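Local coordinates for CpuTA1 (Curtobacterium pusillum, PDB 5K3W), which belongs to the class IV aminotransferase family and is modelled with pyridoxal-5'-phosphate bound, at residues A[10-15]-A[118-123]; A[193-198]-A[266-271]. All blocks are in the same frame, centred on the assembly; numbering follows the deposited sequence.

Contact 1 (A[10-15]-A[118-123]); sequences TAPTRP and LILTRG
The six-stranded antiparallel sheet of this class IV aminotransferase has strand 114-121 in its middle, and the loop that follows strand 5-9 lies over Leu120 of that strand, where Pro12 and Thr13 rest on the leucine. The contact is small, 97 Å², and wholly apolar. One leucine does the work on the strand: its CG lies anti to the backbone N (chi1 172°), which carries both methyls out to the loop. Leu120 CD1 meets Pro12 CB at 3.8 Å, against the flank of the pyrrolidine ring. Thr13 brings up its methyl alone, and Thr13 CG2 faces both prongs of the leucine, 4.0 Å from Leu120 CD1 and equally far from Leu120 CD2. Trp93 of helix 90-108 packs on Leu120 as well and hydrogen-bonds through its indole NE1 to Pro12 O, so the same side chain touches both partners. Next to the leucine, Gly123 N donates to Thr121 OG1 over 3.1 Å, an ST turn; Asp46 OD1 is a second partner of that hydroxyl. Here a loop covers one face of an antiparallel sheet beside helix 90-108, in the sheet-bearing domain of a class IV aminotransferase.

Contact 2 (A[193-198]-A[266-271]); sequences ADDVIF and LWLVSS. With PLP (pyridoxal-5'-phosphate), chain C.
Phosphate oxygen O2P of pyridoxal-5'-phosphate is gripped twice by one residue: Ser271 OG donates to it over 2.7 Å, and Ser271 N over 2.9 Å. The backbone bond is bent, 134° at the hydrogen, as befits a small chelate in which amide and hydroxyl of the same residue converge on one oxygen. The hydroxyl is placed for this by chi1 of -74°, which sets OG beside its own backbone N. Tyr178, Thr234, Thr235 and Arg75 supply further hydrogen bonds to the cofactor.

Ser271 directly follows strand 265-270, and further back on that strand Leu268 makes the contact with strand 195-199. Over the short segments that meet here the two strands run nearly at right angles, 98° between their directions, with axes 9.4 Å apart at closest approach, a spacing bridged by side chains. Leu268 spreads its methyls over two residues of the crossing strand. Its CD2 lies 3.8 Å from Ile197 CG1, while its CD1 sits against the carboxylate of Asp195, 3.5 Å from Asp195 CG. That acid is buried, yet its oxygens are engaged: Asp195 OD1 accepts from Val196 N at 2.8 Å through its anti lone pair, and OD2 forms a salt bridge with Arg273. Held at both oxygens, the carboxylate has little freedom to rotate, and the nearby arginine would probably favour its ionised form. Ile278 and Val213 flank Ile197 and Leu268, extending the apolar layer. Orthogonal packing of two mixed sheets is the framework from which the loop after strand 265-270 presents Ser271, one part of the phosphate-binding side of the pyridoxal-5'-phosphate pocket in this class IV aminotransferase fold.

In both contacts a buried leucine meets side chains of a segment distant in sequence, but in different parts of the fold. Their centres are 30 Å apart, on opposite sides of the chain's centre, and their nearest atoms remain about 10 Å from each other, so neither touches the other. They also follow in series along the sequence: contact 1 closes before contact 2 opens. Contact 1 belongs to the antiparallel sheet and involves a loop, whereas contact 2 joins two mixed sheets. Pyridoxal-5'-phosphate is hydrogen-bonded to Ser271 of contact 2, the residue that ends segment 266-271, while contact 1 lies away from that bond.

Contact 1 (A[10-15]-A[118-123])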
ATOM      1  N   THR A  10      -0.162 -22.303   6.192  1.00 23.74           N
ATOM      2  CA  THR A  10      -0.234 -22.222   7.646  1.00 21.50           C
ATOM      3  C   THR A  10       1.133 -22.142   8.313  1.00 26.47           C
ATOM      4  O   THR A  10       1.201 -21.953   9.528  1.00 22.29           O
ATOM      5  CB  THR A  10      -0.986 -23.421   8.212  1.00 19.34           C
ATOM      6  OG1 THR A  10      -0.283 -24.620   7.852  1.00 26.36           O
ATOM      7  CG2 THR A  10      -2.397 -23.471   7.653  1.00 14.54           C
ATOM      8  N   ALA A  11       2.222 -22.302   7.568  1.00 25.26           N
ATOM      9  CA  ALA A  11       3.574 -22.153   8.109  1.00 25.84           C
ATOM     10  C   ALA A  11       4.377 -21.273   7.163  1.00 21.08           C
ATOM     11  O   ALA A  11       5.359 -21.708   6.563  1.00 27.44           O
ATOM     12  CB  ALA A  11       4.246 -23.512   8.316  1.00 17.96           C
ATOM     13  N   PRO A  12       3.961 -20.021   6.987  1.00 27.07           N
ATOM     14  CA  PRO A  12       4.591 -19.197   5.943  1.00 20.84           C
ATOM     15  C   PRO A  12       6.016 -18.778   6.258  1.00 26.82           C
ATOM     16  O   PRO A  12       6.782 -18.522   5.319  1.00 24.91           O
ATOM     17  CB  PRO A  12       3.656 -17.981   5.841  1.00 18.82           C
ATOM     18  CG  PRO A  12       2.924 -17.937   7.164  1.00 20.11           C
ATOM     19  CD  PRO A  12       2.825 -19.352   7.651  1.00 18.82           C
ATOM     20  N   THR A  13       6.400 -18.693   7.537  1.00 27.87           N
ATOM     21  CA  THR A  13       7.653 -18.054   7.922  1.00 31.53           C
ATOM     22  C   THR A  13       8.394 -18.883   8.964  1.00 29.07           C
ATOM     23  O   THR A  13       7.788 -19.603   9.755  1.00 31.91           O
ATOM     24  CB  THR A  13       7.409 -16.624   8.453  1.00 29.22           C
ATOM     25  OG1 THR A  13       6.429 -16.654   9.495  1.00 33.68           O
ATOM     26  CG2 THR A  13       6.912 -15.715   7.334  1.00 28.29           C
ATOM     27  N   ARG A  14       9.727 -18.787   8.936  1.00 34.92           N
ATOM     28  CA  ARG A  14      10.629 -19.370   9.918  1.00 41.44           C
ATOM     29  C   ARG A  14      10.619 -18.548  11.202  1.00 45.40           C
ATOM     30  O   ARG A  14      10.501 -17.320  11.160  1.00 41.69           O
ATOM     31  CB  ARG A  14      12.054 -19.426   9.376  1.00 38.44           C
ATOM     32  CG  ARG A  14      12.223 -20.387   8.232  1.00 44.36           C
ATOM     33  CD  ARG A  14      13.586 -20.252   7.587  1.00 43.89           C
ATOM     34  NE  ARG A  14      13.545 -20.804   6.237  1.00 48.41           N
ATOM     35  CZ  ARG A  14      14.385 -20.470   5.264  1.00 54.03           C
ATOM     36  NH1 ARG A  14      15.346 -19.587   5.502  1.00 66.92           N
ATOM     37  NH2 ARG A  14      14.262 -21.015   4.054  1.00 38.77           N
ATOM     38  N   PRO A  15      10.752 -19.207  12.361  1.00 53.86           N
ATOM     39  CA  PRO A  15      10.768 -18.507  13.652  1.00 51.22           C
ATOM     40  C   PRO A  15      12.156 -17.975  13.997  1.00 55.43           C
ATOM     41  O   PRO A  15      12.281 -16.789  14.311  1.00 62.07           O
ATOM     42  CB  PRO A  15      10.331 -19.590  14.637  1.00 50.61           C
ATOM     43  CG  PRO A  15      10.842 -20.864  14.017  1.00 49.53           C
ATOM     44  CD  PRO A  15      10.782 -20.674  12.517  1.00 44.15           C
ATOM     45  N   LEU A 118       1.570 -15.345  -4.774  1.00 15.73           N
ATOM     46  CA  LEU A 118       1.959 -15.606  -3.395  1.00 19.44           C
ATOM     47  C   LEU A 118       1.713 -14.347  -2.579  1.00 18.30           C
ATOM     48  O   LEU A 118       2.153 -13.259  -2.968  1.00 16.83           O
ATOM     49  CB  LEU A 118       3.433 -16.022  -3.294  1.00 12.62           C
ATOM     50  CG  LEU A 118       3.952 -17.327  -3.916  1.00 15.75           C
ATOM     51  CD1 LEU A 118       3.593 -17.477  -5.400  1.00 15.54           C
ATOM     52  CD2 LEU A 118       5.478 -17.438  -3.719  1.00 12.34           C
ATOM     53  N   ILE A 119       1.027 -14.491  -1.449  1.00 13.08           N
ATOM     54  CA  ILE A 119       0.686 -13.345  -0.623  1.00 13.69           C
ATOM     55  C   ILE A 119       1.081 -13.639   0.815  1.00 17.39           C
ATOM     56  O   ILE A 119       0.598 -14.608   1.411  1.00 14.64           O
ATOM     57  CB  ILE A 119      -0.803 -12.989  -0.731  1.00 15.40           C
ATOM     58  CG1 ILE A 119      -1.089 -12.472  -2.143  1.00 13.38           C
ATOM     59  CG2 ILE A 119      -1.184 -11.954   0.321  1.00 12.25           C
ATOM     60  CD1 ILE A 119      -2.533 -12.227  -2.405  1.00 17.65           C
ATOM     61  N   LEU A 120       1.949 -12.794   1.373  1.00 18.21           N
ATOM     62  CA  LEU A 120       2.446 -12.944   2.734  1.00 19.47           C
ATOM     63  C   LEU A 120       2.247 -11.631   3.478  1.00 16.82           C
ATOM     64  O   LEU A 120       2.792 -10.599   3.071  1.00 18.44           O
ATOM     65  CB  LEU A 120       3.924 -13.345   2.732  1.00 19.26           C
ATOM     66  CG  LEU A 120       4.676 -13.376   4.072  1.00 17.98           C
ATOM     67  CD1 LEU A 120       3.970 -14.266   5.055  1.00 20.14           C
ATOM     68  CD2 LEU A 120       6.103 -13.860   3.855  1.00 23.11           C
ATOM     69  N   THR A 121       1.488 -11.667   4.570  1.00 13.63           N
ATOM     70  CA  THR A 121       1.198 -10.463   5.348  1.00 23.20           C
ATOM     71  C   THR A 121       1.679 -10.616   6.790  1.00 20.50           C
ATOM     72  O   THR A 121       2.027 -11.711   7.249  1.00 26.81           O
ATOM     73  CB  THR A 121      -0.303 -10.136   5.358  1.00 16.16           C
ATOM     74  OG1 THR A 121      -0.950 -10.966   6.326  1.00 23.09           O
ATOM     75  CG2 THR A 121      -0.933 -10.372   3.985  1.00 14.41           C
ATOM     76  N   ARG A 122       1.679  -9.494   7.510  1.00 20.17           N
ATOM     77  CA  ARG A 122       2.057  -9.486   8.921  1.00 18.93           C
ATOM     78  C   ARG A 122       1.008 -10.159   9.802  1.00 23.23           C
ATOM     79  O   ARG A 122       1.264 -10.358  10.992  1.00 24.47           O
ATOM     80  CB  ARG A 122       2.323  -8.040   9.395  1.00 20.32           C
ATOM     81  CG  ARG A 122       3.275  -7.909  10.612  1.00 15.50           C
ATOM     82  CD  ARG A 122       3.771  -6.464  10.828  1.00 15.61           C
ATOM     83  NE  ARG A 122       4.238  -5.817   9.595  1.00 18.75           N
ATOM     84  CZ  ARG A 122       5.493  -5.840   9.140  1.00 19.02           C
ATOM     85  NH1 ARG A 122       6.444  -6.472   9.812  1.00 16.23           N
ATOM     86  NH2 ARG A 122       5.800  -5.235   8.000  1.00 14.16           N
ATOM     87  N   GLY A 123      -0.152 -10.516   9.249  1.00 21.22           N
ATOM     88  CA  GLY A 123      -1.152 -11.289   9.959  1.00 15.38           C
ATOM     89  C   GLY A 123      -2.261 -10.441  10.562  1.00 21.75           C
ATOM     90  O   GLY A 123      -2.308  -9.210  10.452  1.00 20.34           O
TER

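Contact 2 (A[193-198]-A[266-271])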
ATOM      1  N   ALA A 193      -3.070   5.967 -22.741  1.00 25.36           N
ATOM      2  CA  ALA A 193      -1.902   5.102 -22.726  1.00 21.06           C
ATOM      3  C   ALA A 193      -2.208   3.828 -21.956  1.00 22.86           C
ATOM      4  O   ALA A 193      -3.166   3.756 -21.183  1.00 25.06           O
ATOM      5  CB  ALA A 193      -0.691   5.803 -22.108  1.00 20.02           C
ATOM      6  N   ASP A 194      -1.377   2.817 -22.183  1.00 29.75           N
ATOM      7  CA  ASP A 194      -1.559   1.509 -21.574  1.00 19.17           C
ATOM      8  C   ASP A 194      -0.769   1.338 -20.289  1.00 18.91           C
ATOM      9  O   ASP A 194      -1.192   0.581 -19.413  1.00 20.42           O
ATOM     10  CB  ASP A 194      -1.152   0.411 -22.561  1.00 22.35           C
ATOM     11  CG  ASP A 194      -1.998   0.424 -23.829  1.00 34.11           C
ATOM     12  OD1 ASP A 194      -3.182  -0.008 -23.757  1.00 31.63           O
ATOM     13  OD2 ASP A 194      -1.477   0.857 -24.892  1.00 22.44           O
ATOM     14  N   ASP A 195       0.363   2.019 -20.150  1.00 23.40           N
ATOM     15  CA  ASP A 195       1.245   1.768 -19.019  1.00 21.45           C
ATOM     16  C   ASP A 195       2.103   3.001 -18.754  1.00 21.47           C
ATOM     17  O   ASP A 195       1.953   4.044 -19.402  1.00 18.79           O
ATOM     18  CB  ASP A 195       2.109   0.530 -19.270  1.00 18.42           C
ATOM     19  CG  ASP A 195       2.279  -0.309 -18.024  1.00 25.48           C
ATOM     20  OD1 ASP A 195       2.402   0.293 -16.932  1.00 17.05           O
ATOM     21  OD2 ASP A 195       2.265  -1.561 -18.131  1.00 25.69           O
ATOM     22  N   VAL A 196       3.031   2.851 -17.808  1.00 19.03           N
ATOM     23  CA  VAL A 196       3.763   3.947 -17.190  1.00 19.43           C
ATOM     24  C   VAL A 196       5.218   3.540 -17.014  1.00 22.05           C
ATOM     25  O   VAL A 196       5.519   2.407 -16.624  1.00 20.14           O
ATOM     26  CB  VAL A 196       3.166   4.318 -15.812  1.00 20.90           C
ATOM     27  CG1 VAL A 196       4.079   5.307 -15.061  1.00 13.21           C
ATOM     28  CG2 VAL A 196       1.756   4.863 -15.957  1.00 14.51           C
ATOM     29  N   ILE A 197       6.128   4.471 -17.272  1.00 18.73           N
ATOM     30  CA  ILE A 197       7.483   4.363 -16.764  1.00 17.64           C
ATOM     31  C   ILE A 197       7.650   5.457 -15.724  1.00 27.48           C
ATOM     32  O   ILE A 197       7.409   6.637 -16.016  1.00 26.34           O
ATOM     33  CB  ILE A 197       8.530   4.483 -17.872  1.00 20.17           C
ATOM     34  CG1 ILE A 197       8.567   3.189 -18.695  1.00 18.01           C
ATOM     35  CG2 ILE A 197       9.890   4.773 -17.251  1.00 20.00           C
ATOM     36  CD1 ILE A 197       9.054   3.377 -20.100  1.00 14.26           C
ATOM     37  N   PHE A 198       8.024   5.060 -14.508  1.00 19.71           N
ATOM     38  CA  PHE A 198       8.318   6.011 -13.449  1.00 19.71           C
ATOM     39  C   PHE A 198       9.676   6.659 -13.665  1.00 21.66           C
ATOM     40  O   PHE A 198      10.646   6.002 -14.055  1.00 22.80           O
ATOM     41  CB  PHE A 198       8.287   5.328 -12.081  1.00 20.88           C
ATOM     42  CG  PHE A 198       6.906   5.101 -11.549  1.00 24.72           C
ATOM     43  CD1 PHE A 198       5.992   6.141 -11.502  1.00 17.64           C
ATOM     44  CD2 PHE A 198       6.509   3.839 -11.113  1.00 20.19           C
ATOM     45  CE1 PHE A 198       4.717   5.926 -11.016  1.00 18.55           C
ATOM     46  CE2 PHE A 198       5.228   3.624 -10.623  1.00 14.50           C
ATOM     47  CZ  PHE A 198       4.338   4.665 -10.570  1.00 12.43           C
ATOM     48  N   LEU A 266      12.090   0.252 -26.947  1.00 23.20           N
ATOM     49  CA  LEU A 266      11.797   0.095 -25.529  1.00 21.83           C
ATOM     50  C   LEU A 266      10.827  -1.058 -25.323  1.00 22.58           C
ATOM     51  O   LEU A 266       9.921  -1.277 -26.133  1.00 17.42           O
ATOM     52  CB  LEU A 266      11.174   1.357 -24.930  1.00 15.69           C
ATOM     53  CG  LEU A 266      11.962   2.649 -25.044  1.00 21.45           C
ATOM     54  CD1 LEU A 266      11.078   3.797 -24.617  1.00 24.79           C
ATOM     55  CD2 LEU A 266      13.199   2.586 -24.170  1.00 20.45           C
ATOM     56  N   TRP A 267      11.005  -1.766 -24.202  1.00 24.97           N
ATOM     57  CA  TRP A 267      10.052  -2.765 -23.733  1.00 23.47           C
ATOM     58  C   TRP A 267       9.783  -2.573 -22.247  1.00 20.87           C
ATOM     59  O   TRP A 267      10.666  -2.168 -21.485  1.00 18.05           O
ATOM     60  CB  TRP A 267      10.546  -4.215 -23.941  1.00 21.49           C
ATOM     61  CG  TRP A 267      10.852  -4.593 -25.349  1.00 23.17           C
ATOM     62  CD1 TRP A 267      10.051  -5.293 -26.205  1.00 24.56           C
ATOM     63  CD2 TRP A 267      12.061  -4.314 -26.067  1.00 22.33           C
ATOM     64  NE1 TRP A 267      10.687  -5.470 -27.407  1.00 28.01           N
ATOM     65  CE2 TRP A 267      11.924  -4.881 -27.348  1.00 25.75           C
ATOM     66  CE3 TRP A 267      13.252  -3.653 -25.743  1.00 24.50           C
ATOM     67  CZ2 TRP A 267      12.928  -4.790 -28.319  1.00 25.69           C
ATOM     68  CZ3 TRP A 267      14.250  -3.573 -26.696  1.00 23.47           C
ATOM     69  CH2 TRP A 267      14.081  -4.133 -27.972  1.00 26.59           C
ATOM     70  N   LEU A 268       8.552  -2.877 -21.844  1.00 20.27           N
ATOM     71  CA  LEU A 268       8.217  -3.187 -20.460  1.00 17.12           C
ATOM     72  C   LEU A 268       8.124  -4.701 -20.319  1.00 19.45           C
ATOM     73  O   LEU A 268       7.444  -5.359 -21.114  1.00 25.85           O
ATOM     74  CB  LEU A 268       6.888  -2.552 -20.054  1.00 14.38           C
ATOM     75  CG  LEU A 268       6.850  -1.035 -19.963  1.00 18.15           C
ATOM     76  CD1 LEU A 268       5.586  -0.601 -19.255  1.00 11.47           C
ATOM     77  CD2 LEU A 268       8.090  -0.516 -19.255  1.00 14.78           C
ATOM     78  N   VAL A 269       8.790  -5.257 -19.315  1.00 19.16           N
ATOM     79  CA  VAL A 269       8.803  -6.708 -19.124  1.00 20.82           C
ATOM     80  C   VAL A 269       8.356  -7.046 -17.705  1.00 19.72           C
ATOM     81  O   VAL A 269       8.652  -6.316 -16.753  1.00 17.42           O
ATOM     82  CB  VAL A 269      10.199  -7.301 -19.426  1.00 24.87           C
ATOM     83  CG1 VAL A 269      10.628  -6.938 -20.835  1.00 13.72           C
ATOM     84  CG2 VAL A 269      11.237  -6.822 -18.394  1.00 22.00           C
ATOM     85  N   SER A 270       7.631  -8.149 -17.570  1.00 25.39           N
ATOM     86  CA  SER A 270       7.129  -8.618 -16.283  1.00 23.52           C
ATOM     87  C   SER A 270       6.673 -10.060 -16.473  1.00 22.46           C
ATOM     88  O   SER A 270       6.545 -10.540 -17.604  1.00 20.66           O
ATOM     89  CB  SER A 270       5.994  -7.728 -15.759  1.00 23.88           C
ATOM     90  OG  SER A 270       4.860  -7.784 -16.598  1.00 20.61           O
ATOM     91  N   SER A 271       6.413 -10.745 -15.350  1.00 20.01           N
ATOM     92  CA  SER A 271       6.323 -12.207 -15.376  1.00 21.28           C
ATOM     93  C   SER A 271       5.172 -12.709 -16.238  1.00 26.39           C
ATOM     94  O   SER A 271       5.350 -13.647 -17.023  1.00 27.79           O
ATOM     95  CB  SER A 271       6.183 -12.770 -13.965  1.00 22.62           C
ATOM     96  OG  SER A 271       7.411 -12.708 -13.277  1.00 18.96           O
TER
HETATM   97  N1  PLP C 401       8.392  -3.635 -11.020  1.00 28.40           N
HETATM   98  C2  PLP C 401       7.361  -3.838 -10.150  1.00 30.06           C
HETATM   99  C2A PLP C 401       6.900  -2.726  -9.227  1.00 16.89           C
HETATM  100  C3  PLP C 401       6.748  -5.076 -10.105  1.00 23.95           C
HETATM  101  O3  PLP C 401       5.700  -5.251  -9.188  1.00 18.43           O
HETATM  102  C4  PLP C 401       7.180  -6.088 -10.927  1.00 26.31           C
HETATM  103  C4A PLP C 401       6.539  -7.450 -10.950  1.00 23.24           C
HETATM  104  C5  PLP C 401       8.204  -5.885 -11.800  1.00 26.73           C
HETATM  105  C6  PLP C 401       8.816  -4.643 -11.835  1.00 28.17           C
HETATM  106  C5A PLP C 401       8.653  -7.013 -12.724  1.00 21.88           C
HETATM  107  O4P PLP C 401       9.058  -8.171 -12.017  1.00 22.44           O
HETATM  108  P   PLP C 401       8.894  -9.618 -12.667  1.00 25.49           P
HETATM  109  O1P PLP C 401       9.501  -9.652 -14.052  1.00 20.55           O
HETATM  110  O2P PLP C 401       7.442 -10.023 -12.739  1.00 19.41           O
HETATM  111  O3P PLP C 401       9.634 -10.627 -11.828  1.00 20.08           O